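Local coordinates for protein sulfotransferase (Mycobacterium tuberculosis, PDB 2ZQ5) that probably transfers sulfuryl groups from the donor PAPS to acceptor substrates, at residues D204-L216 and S234-Y246. Residues are numbered along the deposited sequence; the frame is centred on the assembly and turned at random.
Sequences DWTPSYCRHRRNL and SHLFALDALMATY
Tyr209 reaches from helix 206-216 into a hole formed by Ser234, His235, Ala241 and Leu242, and its atoms can be followed outward one by one. Tyr209 CB lies 3.4 Å from Thr245 OG1. Farther along, CD1 packs on the methyl of Ala241, while Tyr209 CD2 approaches Leu242 CA at 3.7 Å; Leu242 N and Ala238 O lie over one face of the ring. CE1 meets Ala238 CB and CE2 meets Leu242 CB. At the tip, Tyr209 OH is hydrogen-bonded to Ser234 OG, an atom also bound to Asn232, although the position of the phenol oxygen is less certain.

Ala238 CB serves two aromatic rings. Besides Tyr209, Ala238 CB sits over one face of Trp205, 3.6 Å from the centroid of the five-membered ring and 19° off its normal, which meets the definition of a CH-pi contact. Ala241 CB also packs closely, 3.3 Å from Thr206 N, in the turn leading into the helix, where Asp204 OD1 accepts from Thr206 N, a capping bond, and from Thr206 OG1.

Thr245 forms the reciprocal knob, among Thr206, Tyr209, Cys210 and Arg213. Its OG1 turns back to Ala241 O, leaving Thr245 CG2, anti to the backbone N, to pack against Arg213 CD at 3.6 Å. A water joins Arg213 NE to Thr245 O. One residue on, Tyr246 OH and His212 ND1 share a hydrogen bond of 2.7 Å at the imidazole edge; the two ring planes stand 85° apart.

The short helix axes approach to 8.4 Å and cross at -46°. The small side chains of Ala238, Ala241 and Thr245 are consistent with this close knobs-into-holes packing between helices flanking strand 227-231 in sequence, within the parallel alpha/beta sulfotransferase fold of the P-loop NTPase clan.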
ATOM      1  N   ASP A 204      10.425  13.901   3.429  1.00  8.95           N
ATOM      2  CA  ASP A 204       9.698  13.891   4.686  1.00  8.31           C
ATOM      3  C   ASP A 204       8.309  13.385   4.295  1.00  8.36           C
ATOM      4  O   ASP A 204       7.601  14.028   3.519  1.00  9.43           O
ATOM      5  CB  ASP A 204       9.602  15.303   5.264  1.00 10.85           C
ATOM      6  CG  ASP A 204       8.586  15.403   6.379  1.00 14.85           C
ATOM      7  OD1 ASP A 204       8.379  14.393   7.085  1.00 12.83           O
ATOM      8  OD2 ASP A 204       8.000  16.495   6.549  1.00 19.11           O
ATOM      9  N   TRP A 205       7.935  12.216   4.809  1.00  7.34           N
ATOM     10  CA  TRP A 205       6.640  11.625   4.487  1.00  6.15           C
ATOM     11  C   TRP A 205       5.476  12.218   5.270  1.00  5.96           C
ATOM     12  O   TRP A 205       4.318  11.905   4.986  1.00  6.37           O
ATOM     13  CB  TRP A 205       6.644  10.122   4.774  1.00  7.48           C
ATOM     14  CG  TRP A 205       7.437   9.245   3.850  1.00  6.80           C
ATOM     15  CD1 TRP A 205       8.784   9.023   3.879  1.00 10.14           C
ATOM     16  CD2 TRP A 205       6.904   8.358   2.857  1.00  6.54           C
ATOM     17  NE1 TRP A 205       9.122   8.039   2.975  1.00  9.32           N
ATOM     18  CE2 TRP A 205       7.986   7.615   2.336  1.00  7.25           C
ATOM     19  CE3 TRP A 205       5.614   8.116   2.363  1.00  6.56           C
ATOM     20  CZ2 TRP A 205       7.818   6.641   1.346  1.00  7.05           C
ATOM     21  CZ3 TRP A 205       5.446   7.146   1.379  1.00  7.88           C
ATOM     22  CH2 TRP A 205       6.542   6.420   0.880  1.00  7.80           C
ATOM     23  N   THR A 206       5.759  13.067   6.249  1.00  6.80           N
ATOM     24  CA  THR A 206       4.685  13.606   7.071  1.00  6.75           C
ATOM     25  C   THR A 206       3.500  14.208   6.316  1.00  6.97           C
ATOM     26  O   THR A 206       2.358  13.879   6.609  1.00  6.34           O
ATOM     27  CB  THR A 206       5.226  14.613   8.100  1.00  7.94           C
ATOM     28  OG1 THR A 206       6.308  14.007   8.821  1.00 10.59           O
ATOM     29  CG2 THR A 206       4.134  14.982   9.098  1.00  8.59           C
ATOM     30  N   PRO A 207       3.745  15.082   5.328  1.00  6.75           N
ATOM     31  CA  PRO A 207       2.597  15.651   4.615  1.00  7.05           C
ATOM     32  C   PRO A 207       1.731  14.576   3.960  1.00  6.60           C
ATOM     33  O   PRO A 207       0.507  14.689   3.931  1.00  6.79           O
ATOM     34  CB  PRO A 207       3.249  16.581   3.593  1.00  8.19           C
ATOM     35  CG  PRO A 207       4.512  17.005   4.291  1.00  8.21           C
ATOM     36  CD  PRO A 207       5.003  15.712   4.892  1.00  7.56           C
ATOM     37  N   SER A 208       2.371  13.532   3.440  1.00  6.35           N
ATOM     38  CA  SER A 208       1.639  12.440   2.801  1.00  5.38           C
ATOM     39  C   SER A 208       0.824  11.661   3.824  1.00  4.92           C
ATOM     40  O   SER A 208      -0.293  11.235   3.537  1.00  6.10           O
ATOM     41  CB  SER A 208       2.600  11.493   2.080  1.00  7.05           C
ATOM     42  OG  SER A 208       3.163  12.112   0.939  1.00  8.12           O
ATOM     43  N   TYR A 209       1.375  11.462   5.017  1.00  5.32           N
ATOM     44  CA  TYR A 209       0.626  10.740   6.038  1.00  4.93           C
ATOM     45  C   TYR A 209      -0.502  11.592   6.601  1.00  5.48           C
ATOM     46  O   TYR A 209      -1.533  11.069   7.016  1.00  5.51           O
ATOM     47  CB  TYR A 209       1.557  10.235   7.146  1.00  5.32           C
ATOM     48  CG  TYR A 209       2.129   8.873   6.820  1.00  5.78           C
ATOM     49  CD1 TYR A 209       3.020   8.703   5.758  1.00  6.43           C
ATOM     50  CD2 TYR A 209       1.725   7.742   7.528  1.00  6.01           C
ATOM     51  CE1 TYR A 209       3.490   7.443   5.405  1.00  5.35           C
ATOM     52  CE2 TYR A 209       2.193   6.469   7.185  1.00  5.59           C
ATOM     53  CZ  TYR A 209       3.072   6.330   6.120  1.00  5.23           C
ATOM     54  OH  TYR A 209       3.532   5.084   5.757  1.00  6.26           O
ATOM     55  N   CYS A 210      -0.317  12.906   6.609  1.00  5.75           N
ATOM     56  CA  CYS A 210      -1.371  13.788   7.077  1.00  7.14           C
ATOM     57  C   CYS A 210      -2.562  13.661   6.123  1.00  5.58           C
ATOM     58  O   CYS A 210      -3.721  13.671   6.551  1.00  6.17           O
ATOM     59  CB  CYS A 210      -0.863  15.225   7.124  1.00  6.60           C
ATOM     60  SG  CYS A 210       0.148  15.575   8.580  1.00 22.80           S
ATOM     61  N   ARG A 211      -2.280  13.529   4.830  1.00  6.10           N
ATOM     62  CA  ARG A 211      -3.354  13.378   3.854  1.00  6.08           C
ATOM     63  C   ARG A 211      -4.008  12.002   4.040  1.00  6.71           C
ATOM     64  O   ARG A 211      -5.227  11.854   3.928  1.00  6.69           O
ATOM     65  CB  ARG A 211      -2.811  13.523   2.431  1.00  5.74           C
ATOM     66  CG  ARG A 211      -3.913  13.610   1.394  1.00  6.95           C
ATOM     67  CD  ARG A 211      -3.390  13.526  -0.026  1.00  7.98           C
ATOM     68  NE  ARG A 211      -4.501  13.555  -0.974  1.00  7.52           N
ATOM     69  CZ  ARG A 211      -5.094  14.666  -1.398  1.00  7.47           C
ATOM     70  NH1 ARG A 211      -4.677  15.853  -0.976  1.00  7.89           N
ATOM     71  NH2 ARG A 211      -6.134  14.588  -2.220  1.00  8.06           N
ATOM     72  N   HIS A 212      -3.183  11.001   4.327  1.00  6.09           N
ATOM     73  CA  HIS A 212      -3.651   9.640   4.570  1.00  5.98           C
ATOM     74  C   HIS A 212      -4.690   9.696   5.699  1.00  6.36           C
ATOM     75  O   HIS A 212      -5.774   9.122   5.593  1.00  5.96           O
ATOM     76  CB  HIS A 212      -2.431   8.778   4.944  1.00  5.95           C
ATOM     77  CG  HIS A 212      -2.746   7.366   5.338  1.00  4.55           C
ATOM     78  ND1 HIS A 212      -3.098   7.013   6.625  1.00  5.92           N
ATOM     79  CD2 HIS A 212      -2.660   6.208   4.641  1.00  6.16           C
ATOM     80  CE1 HIS A 212      -3.209   5.699   6.703  1.00  5.16           C
ATOM     81  NE2 HIS A 212      -2.947   5.187   5.513  1.00  5.81           N
ATOM     82  N   ARG A 213      -4.364  10.423   6.763  1.00  5.81           N
ATOM     83  CA  ARG A 213      -5.267  10.559   7.904  1.00  5.76           C
ATOM     84  C   ARG A 213      -6.573  11.263   7.529  1.00  6.28           C
ATOM     85  O   ARG A 213      -7.648  10.855   7.976  1.00  5.80           O
ATOM     86  CB  ARG A 213      -4.565  11.310   9.038  1.00  7.01           C
ATOM     87  CG  ARG A 213      -5.430  11.514  10.265  1.00  7.40           C
ATOM     88  CD  ARG A 213      -4.602  11.985  11.450  1.00  9.66           C
ATOM     89  NE  ARG A 213      -5.448  12.338  12.587  1.00 13.31           N
ATOM     90  CZ  ARG A 213      -6.190  13.440  12.641  1.00 16.95           C
ATOM     91  NH1 ARG A 213      -6.185  14.295  11.626  1.00 19.45           N
ATOM     92  NH2 ARG A 213      -6.940  13.689  13.708  1.00 19.76           N
ATOM     93  N   ARG A 214      -6.486  12.316   6.719  1.00  6.42           N
ATOM     94  CA  ARG A 214      -7.686  13.027   6.285  1.00  6.36           C
ATOM     95  C   ARG A 214      -8.587  12.063   5.520  1.00  6.37           C
ATOM     96  O   ARG A 214      -9.812  12.145   5.605  1.00  7.10           O
ATOM     97  CB  ARG A 214      -7.327  14.218   5.391  1.00  8.45           C
ATOM     98  CG  ARG A 214      -6.628  15.365   6.103  1.00 16.18           C
ATOM     99  CD  ARG A 214      -6.554  16.582   5.191  1.00 21.04           C
ATOM    100  NE  ARG A 214      -7.886  16.990   4.748  1.00 25.73           N
ATOM    101  CZ  ARG A 214      -8.123  17.968   3.879  1.00 28.58           C
ATOM    102  NH1 ARG A 214      -7.117  18.651   3.350  1.00 30.39           N
ATOM    103  NH2 ARG A 214      -9.370  18.265   3.539  1.00 29.50           N
ATOM    104  N   ASN A 215      -7.982  11.150   4.764  1.00  6.46           N
ATOM    105  CA  ASN A 215      -8.772  10.178   4.026  1.00  6.59           C
ATOM    106  C   ASN A 215      -9.400   9.142   4.958  1.00  6.97           C
ATOM    107  O   ASN A 215     -10.512   8.679   4.705  1.00  6.89           O
ATOM    108  CB  ASN A 215      -7.929   9.510   2.937  1.00  6.40           C
ATOM    109  CG  ASN A 215      -8.011  10.256   1.618  1.00  7.87           C
ATOM    110  OD1 ASN A 215      -9.108  10.557   1.140  1.00  8.20           O
ATOM    111  ND2 ASN A 215      -6.862  10.557   1.022  1.00  7.87           N
ATOM    112  N   LEU A 216      -8.708   8.776   6.037  1.00  6.52           N
ATOM    113  CA  LEU A 216      -9.289   7.828   6.986  1.00  6.21           C
ATOM    114  C   LEU A 216     -10.474   8.496   7.687  1.00  7.26           C
ATOM    115  O   LEU A 216     -11.490   7.855   7.946  1.00  7.58           O
ATOM    116  CB  LEU A 216      -8.260   7.377   8.032  1.00  7.54           C
ATOM    117  CG  LEU A 216      -7.052   6.575   7.538  1.00  6.50           C
ATOM    118  CD1 LEU A 216      -6.377   5.920   8.738  1.00  7.70           C
ATOM    119  CD2 LEU A 216      -7.486   5.503   6.547  1.00  8.28           C
ATOM    120  N   SER A 234       4.989   0.822   2.992  1.00  4.79           N
ATOM    121  CA  SER A 234       5.556   2.149   3.252  1.00  5.53           C
ATOM    122  C   SER A 234       5.818   2.442   4.723  1.00  5.23           C
ATOM    123  O   SER A 234       6.704   3.223   5.061  1.00  5.80           O
ATOM    124  CB  SER A 234       4.646   3.248   2.693  1.00  5.84           C
ATOM    125  OG  SER A 234       3.468   3.378   3.474  1.00  6.29           O
ATOM    126  N   HIS A 235       5.055   1.807   5.601  1.00  5.64           N
ATOM    127  CA  HIS A 235       5.207   2.051   7.024  1.00  4.67           C
ATOM    128  C   HIS A 235       6.602   1.709   7.538  1.00  6.34           C
ATOM    129  O   HIS A 235       7.029   2.213   8.574  1.00  6.46           O
ATOM    130  CB  HIS A 235       4.087   1.317   7.760  1.00  4.76           C
ATOM    131  CG  HIS A 235       2.726   1.751   7.309  1.00  4.13           C
ATOM    132  ND1 HIS A 235       1.671   0.883   7.133  1.00  7.56           N
ATOM    133  CD2 HIS A 235       2.279   2.969   6.925  1.00  3.54           C
ATOM    134  CE1 HIS A 235       0.635   1.548   6.650  1.00  2.70           C
ATOM    135  NE2 HIS A 235       0.978   2.816   6.515  1.00  7.99           N
ATOM    136  N   LEU A 236       7.324   0.877   6.794  1.00  6.05           N
ATOM    137  CA  LEU A 236       8.693   0.524   7.167  1.00  5.68           C
ATOM    138  C   LEU A 236       9.609   1.725   6.946  1.00  5.68           C
ATOM    139  O   LEU A 236      10.521   1.985   7.739  1.00  6.48           O
ATOM    140  CB  LEU A 236       9.214  -0.618   6.294  1.00  6.55           C
ATOM    141  CG  LEU A 236       8.610  -2.006   6.475  1.00  5.85           C
ATOM    142  CD1 LEU A 236       9.112  -2.927   5.371  1.00  8.72           C
ATOM    143  CD2 LEU A 236       8.992  -2.555   7.845  1.00  6.34           C
ATOM    144  N   PHE A 237       9.343   2.449   5.860  1.00  5.74           N
ATOM    145  CA  PHE A 237      10.137   3.603   5.440  1.00  5.89           C
ATOM    146  C   PHE A 237       9.736   4.933   6.059  1.00  5.23           C
ATOM    147  O   PHE A 237      10.551   5.862   6.130  1.00  9.13           O
ATOM    148  CB  PHE A 237      10.028   3.778   3.916  1.00  5.72           C
ATOM    149  CG  PHE A 237      10.473   2.586   3.112  1.00  5.09           C
ATOM    150  CD1 PHE A 237      11.740   2.559   2.534  1.00  7.25           C
ATOM    151  CD2 PHE A 237       9.618   1.507   2.904  1.00  6.03           C
ATOM    152  CE1 PHE A 237      12.144   1.476   1.756  1.00  7.58           C
ATOM    153  CE2 PHE A 237      10.016   0.418   2.129  1.00  7.82           C
ATOM    154  CZ  PHE A 237      11.283   0.406   1.554  1.00  8.60           C
ATOM    155  N   ALA A 238       8.486   5.031   6.496  1.00  5.22           N
ATOM    156  CA  ALA A 238       7.962   6.291   7.012  1.00  4.43           C
ATOM    157  C   ALA A 238       7.445   6.253   8.436  1.00  5.32           C
ATOM    158  O   ALA A 238       6.472   6.932   8.763  1.00  5.90           O
ATOM    159  CB  ALA A 238       6.855   6.782   6.082  1.00  7.41           C
ATOM    160  N   LEU A 239       8.103   5.485   9.294  1.00  5.98           N
ATOM    161  CA  LEU A 239       7.650   5.383  10.668  1.00  6.24           C
ATOM    162  C   LEU A 239       7.593   6.728  11.391  1.00  6.17           C
ATOM    163  O   LEU A 239       6.661   6.972  12.157  1.00  6.81           O
ATOM    164  CB  LEU A 239       8.528   4.406  11.448  1.00  7.41           C
ATOM    165  CG  LEU A 239       8.083   4.177  12.893  1.00  6.65           C
ATOM    166  CD1 LEU A 239       6.651   3.650  12.928  1.00  7.81           C
ATOM    167  CD2 LEU A 239       9.038   3.199  13.562  1.00  8.22           C
ATOM    168  N   ASP A 240       8.569   7.604  11.164  1.00  6.15           N
ATOM    169  CA  ASP A 240       8.532   8.896  11.841  1.00  6.32           C
ATOM    170  C   ASP A 240       7.296   9.688  11.432  1.00  6.28           C
ATOM    171  O   ASP A 240       6.656  10.319  12.272  1.00  8.28           O
ATOM    172  CB  ASP A 240       9.793   9.723  11.558  1.00  5.85           C
ATOM    173  CG  ASP A 240      11.037   9.142  12.213  1.00  9.78           C
ATOM    174  OD1 ASP A 240      10.946   8.655  13.359  1.00 10.75           O
ATOM    175  OD2 ASP A 240      12.113   9.189  11.582  1.00 13.13           O
ATOM    176  N   ALA A 241       6.952   9.652  10.146  1.00  6.65           N
ATOM    177  CA  ALA A 241       5.776  10.369   9.665  1.00  6.10           C
ATOM    178  C   ALA A 241       4.521   9.727  10.238  1.00  7.01           C
ATOM    179  O   ALA A 241       3.561  10.413  10.597  1.00  6.74           O
ATOM    180  CB  ALA A 241       5.727  10.345   8.139  1.00  7.25           C
ATOM    181  N   LEU A 242       4.535   8.402  10.316  1.00  6.33           N
ATOM    182  CA  LEU A 242       3.409   7.662  10.851  1.00  5.67           C
ATOM    183  C   LEU A 242       3.165   8.068  12.303  1.00  6.51           C
ATOM    184  O   LEU A 242       2.039   8.406  12.677  1.00  6.20           O
ATOM    185  CB  LEU A 242       3.696   6.158  10.743  1.00  5.93           C
ATOM    186  CG  LEU A 242       2.579   5.155  11.045  1.00  5.43           C
ATOM    187  CD1 LEU A 242       2.969   3.802  10.468  1.00  7.16           C
ATOM    188  CD2 LEU A 242       2.326   5.054  12.543  1.00  7.07           C
ATOM    189  N   MET A 243       4.216   8.054  13.117  1.00  5.57           N
ATOM    190  CA  MET A 243       4.071   8.420  14.523  1.00  5.43           C
ATOM    191  C   MET A 243       3.733   9.897  14.719  1.00  7.29           C
ATOM    192  O   MET A 243       3.038  10.251  15.669  1.00  8.92           O
ATOM    193  CB  MET A 243       5.341   8.064  15.306  1.00  7.10           C
ATOM    194  CG  MET A 243       5.683   6.577  15.293  1.00  7.73           C
ATOM    195  SD  MET A 243       4.350   5.518  15.915  1.00 16.43           S
ATOM    196  CE  MET A 243       4.673   5.554  17.662  1.00 17.93           C
ATOM    197  N   ALA A 244       4.214  10.761  13.833  1.00  6.65           N
ATOM    198  CA  ALA A 244       3.910  12.184  13.960  1.00  7.51           C
ATOM    199  C   ALA A 244       2.423  12.418  13.690  1.00  8.68           C
ATOM    200  O   ALA A 244       1.787  13.268  14.317  1.00 10.48           O
ATOM    201  CB  ALA A 244       4.754  12.994  12.980  1.00  7.76           C
ATOM    202  N   THR A 245       1.878  11.647  12.755  1.00  7.21           N
ATOM    203  CA  THR A 245       0.476  11.760  12.368  1.00  7.29           C
ATOM    204  C   THR A 245      -0.460  10.989  13.297  1.00  6.72           C
ATOM    205  O   THR A 245      -1.587  11.420  13.556  1.00  7.00           O
ATOM    206  CB  THR A 245       0.293  11.246  10.927  1.00  6.77           C
ATOM    207  OG1 THR A 245       1.200  11.940  10.063  1.00  7.89           O
ATOM    208  CG2 THR A 245      -1.130  11.480  10.445  1.00  6.97           C
ATOM    209  N   TYR A 246       0.019   9.854  13.794  1.00  6.51           N
ATOM    210  CA  TYR A 246      -0.747   8.988  14.688  1.00  7.48           C
ATOM    211  C   TYR A 246       0.149   8.667  15.885  1.00  7.20           C
ATOM    212  O   TYR A 246       0.685   7.564  15.994  1.00  6.73           O
ATOM    213  CB  TYR A 246      -1.105   7.690  13.961  1.00  6.71           C
ATOM    214  CG  TYR A 246      -1.816   7.869  12.635  1.00  6.46           C
ATOM    215  CD1 TYR A 246      -3.188   8.107  12.583  1.00  7.01           C
ATOM    216  CD2 TYR A 246      -1.121   7.759  11.429  1.00  5.42           C
ATOM    217  CE1 TYR A 246      -3.857   8.221  11.363  1.00  6.48           C
ATOM    218  CE2 TYR A 246      -1.782   7.874  10.202  1.00  5.76           C
ATOM    219  CZ  TYR A 246      -3.150   8.101  10.176  1.00  5.90           C
ATOM    220  OH  TYR A 246      -3.821   8.183   8.974  1.00  6.52           O
TER
HETATM  221  O   HOH W   1      -4.206  10.995  14.921  1.00 15.87           O